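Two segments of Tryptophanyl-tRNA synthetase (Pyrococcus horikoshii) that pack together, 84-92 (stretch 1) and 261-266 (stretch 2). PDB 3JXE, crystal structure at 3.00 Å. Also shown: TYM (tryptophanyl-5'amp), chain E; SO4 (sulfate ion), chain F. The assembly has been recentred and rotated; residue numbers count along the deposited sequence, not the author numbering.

Stretch 1 (84-92) GPMHIGHII
Stretch 2 (261-266) TAIYLT

Leu265 is the apolar centre of the contact between stretches 84-92 and 261-266, with 107 Å² covered by stretch 1. Its CA-to-CB bond points sideways, but chi1 m and chi2 t bring the branched end nearer. Leu265 CD1 lies 3.8 Å from Met86 CB and 3.7 Å from Ile91 CD1, while Leu265 CD2 lies 3.9 Å from Ile88 CG1; a forked aliphatic end suits a pocket lined by several residues. Ile91 (chi1 t, chi2 p) points toward stretch 2 from the helix. Ile88, with chi1 off the wells at -107° and chi2 t, also places CD1 3.7 Å from Ile263 CG2; Ile263 is m, m. At the other flank Pro85 CB meets Tyr264 CD2 at 3.6 Å, Tyr264 being chi1 m with chi2 95°.

The backbones register at His87 and Tyr264, CA to CA 3.8 Å, in a single beta bridge, antiparallel in its bonding pattern. With extended phi/psi values (Pro85 -71/148, Met86 -84/138, His87 -103/-178; Ile263 -97/104, Tyr264 -76/148), the peptide groups pair: Leu265 N donates to Met86 O (2.9 Å, 169°), and Ile88 N to Ile263 O (2.9 Å, 136°). Met86 O also receives a CA-H...O contact from Tyr264 CA at 3.5 Å. Leu265 turns to -64/-15; beyond the His87 N-cap stretch 1 turns helical, Ile88 having -65/-29. The two stretches together bury 464 Å².

At the polar edge His87 (chi1 p, chi2 62°) is the N-cap: its ND1 accepts a weak bond from Gly89 N at 3.0 Å. His87 N donates to His90 ND1 at 3.2 Å, with His90 at chi1 m and chi2 140°. Imidazole suits both sites because ND1 accepts from backbone. His87 NE2 reaches SO4 O2 at 2.8 Å and His90 NE2 reaches SO4 O3 at 3.0 Å, the ion probably coming from the crystallisation liquor.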

# COMPACT_ATOMS: atom_id res chain seq x y z
N GLY B 84 15.84 9.58 -11.12
CA GLY B 84 17.06 10.36 -11.24
C GLY B 84 16.74 11.81 -11.55
O GLY B 84 15.69 12.31 -11.15
N PRO B 85 17.65 12.50 -12.27
CA PRO B 85 17.41 13.90 -12.62
C PRO B 85 16.31 14.00 -13.67
O PRO B 85 16.15 13.10 -14.49
CB PRO B 85 18.74 14.36 -13.22
CG PRO B 85 19.72 13.26 -12.95
CD PRO B 85 18.93 12.01 -12.80
N MET B 86 15.54 15.09 -13.62
CA MET B 86 14.49 15.34 -14.60
C MET B 86 15.06 15.98 -15.85
O MET B 86 15.91 16.87 -15.77
CB MET B 86 13.40 16.23 -14.01
CG MET B 86 12.49 15.54 -13.01
SD MET B 86 11.24 16.63 -12.30
CE MET B 86 10.15 16.90 -13.69
N HIS B 87 14.60 15.52 -17.01
CA HIS B 87 14.95 16.16 -18.28
C HIS B 87 13.80 17.02 -18.81
O HIS B 87 12.75 17.13 -18.17
CB HIS B 87 15.45 15.15 -19.32
CG HIS B 87 14.45 14.09 -19.67
ND1 HIS B 87 13.24 14.37 -20.25
CD2 HIS B 87 14.51 12.74 -19.56
CE1 HIS B 87 12.58 13.24 -20.46
NE2 HIS B 87 13.34 12.24 -20.05
N ILE B 88 14.01 17.63 -19.98
CA ILE B 88 13.06 18.59 -20.54
C ILE B 88 11.70 18.01 -20.93
O ILE B 88 10.69 18.71 -20.87
CB ILE B 88 13.72 19.43 -21.68
CG1 ILE B 88 13.96 20.85 -21.17
CG2 ILE B 88 12.87 19.45 -22.95
CD1 ILE B 88 15.13 21.55 -21.81
N GLY B 89 11.69 16.73 -21.30
CA GLY B 89 10.45 16.01 -21.59
C GLY B 89 9.55 15.89 -20.37
O GLY B 89 8.34 16.07 -20.47
N HIS B 90 10.16 15.59 -19.22
CA HIS B 90 9.43 15.43 -17.96
C HIS B 90 8.70 16.70 -17.50
O HIS B 90 7.70 16.60 -16.79
CB HIS B 90 10.38 14.97 -16.84
CG HIS B 90 10.99 13.63 -17.08
ND1 HIS B 90 12.31 13.36 -16.77
CD2 HIS B 90 10.48 12.48 -17.58
CE1 HIS B 90 12.58 12.10 -17.07
NE2 HIS B 90 11.49 11.55 -17.57
N ILE B 91 9.20 17.86 -17.90
CA ILE B 91 8.69 19.13 -17.37
C ILE B 91 7.52 19.73 -18.17
O ILE B 91 6.76 20.55 -17.64
CB ILE B 91 9.83 20.18 -17.18
CG1 ILE B 91 9.51 21.16 -16.04
CG2 ILE B 91 10.14 20.93 -18.48
CD1 ILE B 91 9.50 20.53 -14.66
N ILE B 92 7.36 19.31 -19.43
CA ILE B 92 6.29 19.83 -20.28
C ILE B 92 4.88 19.60 -19.70
O ILE B 92 4.07 20.53 -19.67
CB ILE B 92 6.39 19.34 -21.75
CG1 ILE B 92 7.69 19.87 -22.38
CG2 ILE B 92 5.18 19.79 -22.56
CD1 ILE B 92 7.85 19.58 -23.87
N THR B 261 22.05 12.27 -24.91
CA THR B 261 21.03 12.74 -25.86
C THR B 261 19.85 13.41 -25.16
O THR B 261 18.82 13.70 -25.78
CB THR B 261 20.52 11.59 -26.77
OG1 THR B 261 20.04 10.51 -25.96
CG2 THR B 261 21.63 11.09 -27.68
N ALA B 262 20.01 13.65 -23.86
CA ALA B 262 18.96 14.27 -23.05
C ALA B 262 19.42 15.60 -22.46
O ALA B 262 20.56 15.73 -22.00
CB ALA B 262 18.53 13.33 -21.93
N ILE B 263 18.53 16.59 -22.50
CA ILE B 263 18.79 17.88 -21.85
C ILE B 263 18.11 17.88 -20.49
O ILE B 263 16.89 18.02 -20.38
CB ILE B 263 18.29 19.08 -22.70
CG1 ILE B 263 18.85 19.03 -24.13
CG2 ILE B 263 18.63 20.41 -22.02
CD1 ILE B 263 20.37 19.12 -24.25
N TYR B 264 18.92 17.71 -19.44
CA TYR B 264 18.43 17.74 -18.07
C TYR B 264 18.14 19.17 -17.63
O TYR B 264 18.82 20.11 -18.05
CB TYR B 264 19.44 17.09 -17.13
CG TYR B 264 19.63 15.61 -17.37
CD1 TYR B 264 20.66 15.14 -18.19
CD2 TYR B 264 18.78 14.67 -16.79
CE1 TYR B 264 20.84 13.78 -18.42
CE2 TYR B 264 18.95 13.31 -17.01
CZ TYR B 264 19.98 12.87 -17.83
OH TYR B 264 20.15 11.53 -18.04
N LEU B 265 17.14 19.32 -16.77
CA LEU B 265 16.77 20.63 -16.22
C LEU B 265 17.89 21.22 -15.36
O LEU B 265 17.89 22.41 -15.05
CB LEU B 265 15.48 20.52 -15.39
CG LEU B 265 14.22 20.03 -16.10
CD1 LEU B 265 13.10 19.88 -15.09
CD2 LEU B 265 13.80 20.96 -17.24
N THR B 266 18.84 20.36 -15.01
CA THR B 266 19.95 20.73 -14.14
C THR B 266 21.26 20.95 -14.92
O THR B 266 22.27 21.35 -14.34
CB THR B 266 20.13 19.67 -13.02
OG1 THR B 266 20.88 20.23 -11.94
CG2 THR B 266 20.83 18.40 -13.54
P TYM E . 7.75 9.84 -15.35
O1P TYM E . 8.43 10.27 -14.11
O2P TYM E . 8.37 8.79 -16.19
O5' TYM E . 7.50 11.12 -16.28
C5' TYM E . 6.87 12.29 -15.74
C4' TYM E . 6.03 13.01 -16.79
O4' TYM E . 6.83 13.24 -17.99
C1' TYM E . 6.14 12.66 -19.13
N9 TYM E . 7.24 12.24 -20.06
C4 TYM E . 7.53 12.82 -21.23
N3 TYM E . 6.99 13.84 -21.92
C2 TYM E . 7.48 14.21 -23.09
N1 TYM E . 8.52 13.59 -23.63
C6 TYM E . 9.11 12.56 -23.00
N6 TYM E . 10.16 11.95 -23.55
C5 TYM E . 8.62 12.15 -21.76
N7 TYM E . 8.96 11.19 -20.90
C8 TYM E . 8.12 11.26 -19.87
C2' TYM E . 5.28 11.55 -18.54
O2' TYM E . 4.13 11.33 -19.36
C3' TYM E . 4.83 12.16 -17.22
O3' TYM E . 3.71 13.04 -17.44
NH3 TYM E . 4.68 6.77 -12.96
CA TYM E . 4.80 8.15 -13.44
CB TYM E . 4.60 9.12 -12.27
CG TYM E . 3.11 9.57 -12.13
CD2 TYM E . 2.35 10.31 -13.04
CE2 TYM E . 1.07 10.48 -12.49
CE3 TYM E . 2.65 10.85 -14.29
CD1 TYM E . 2.29 9.32 -11.08
NE1 TYM E . 1.02 9.89 -11.30
CZ2 TYM E . 0.11 11.19 -13.19
CZ3 TYM E . 1.67 11.56 -14.99
CH2 TYM E . 0.40 11.73 -14.44
C TYM E . 6.19 8.39 -14.04
O TYM E . 7.15 7.71 -13.67
OPP TYM E . 6.24 9.39 -14.98
S SO4 F . 12.90 8.56 -18.58
O1 SO4 F . 12.80 7.26 -19.25
O2 SO4 F . 12.57 9.62 -19.52
O3 SO4 F . 11.96 8.62 -17.46
O4 SO4 F . 14.25 8.74 -18.07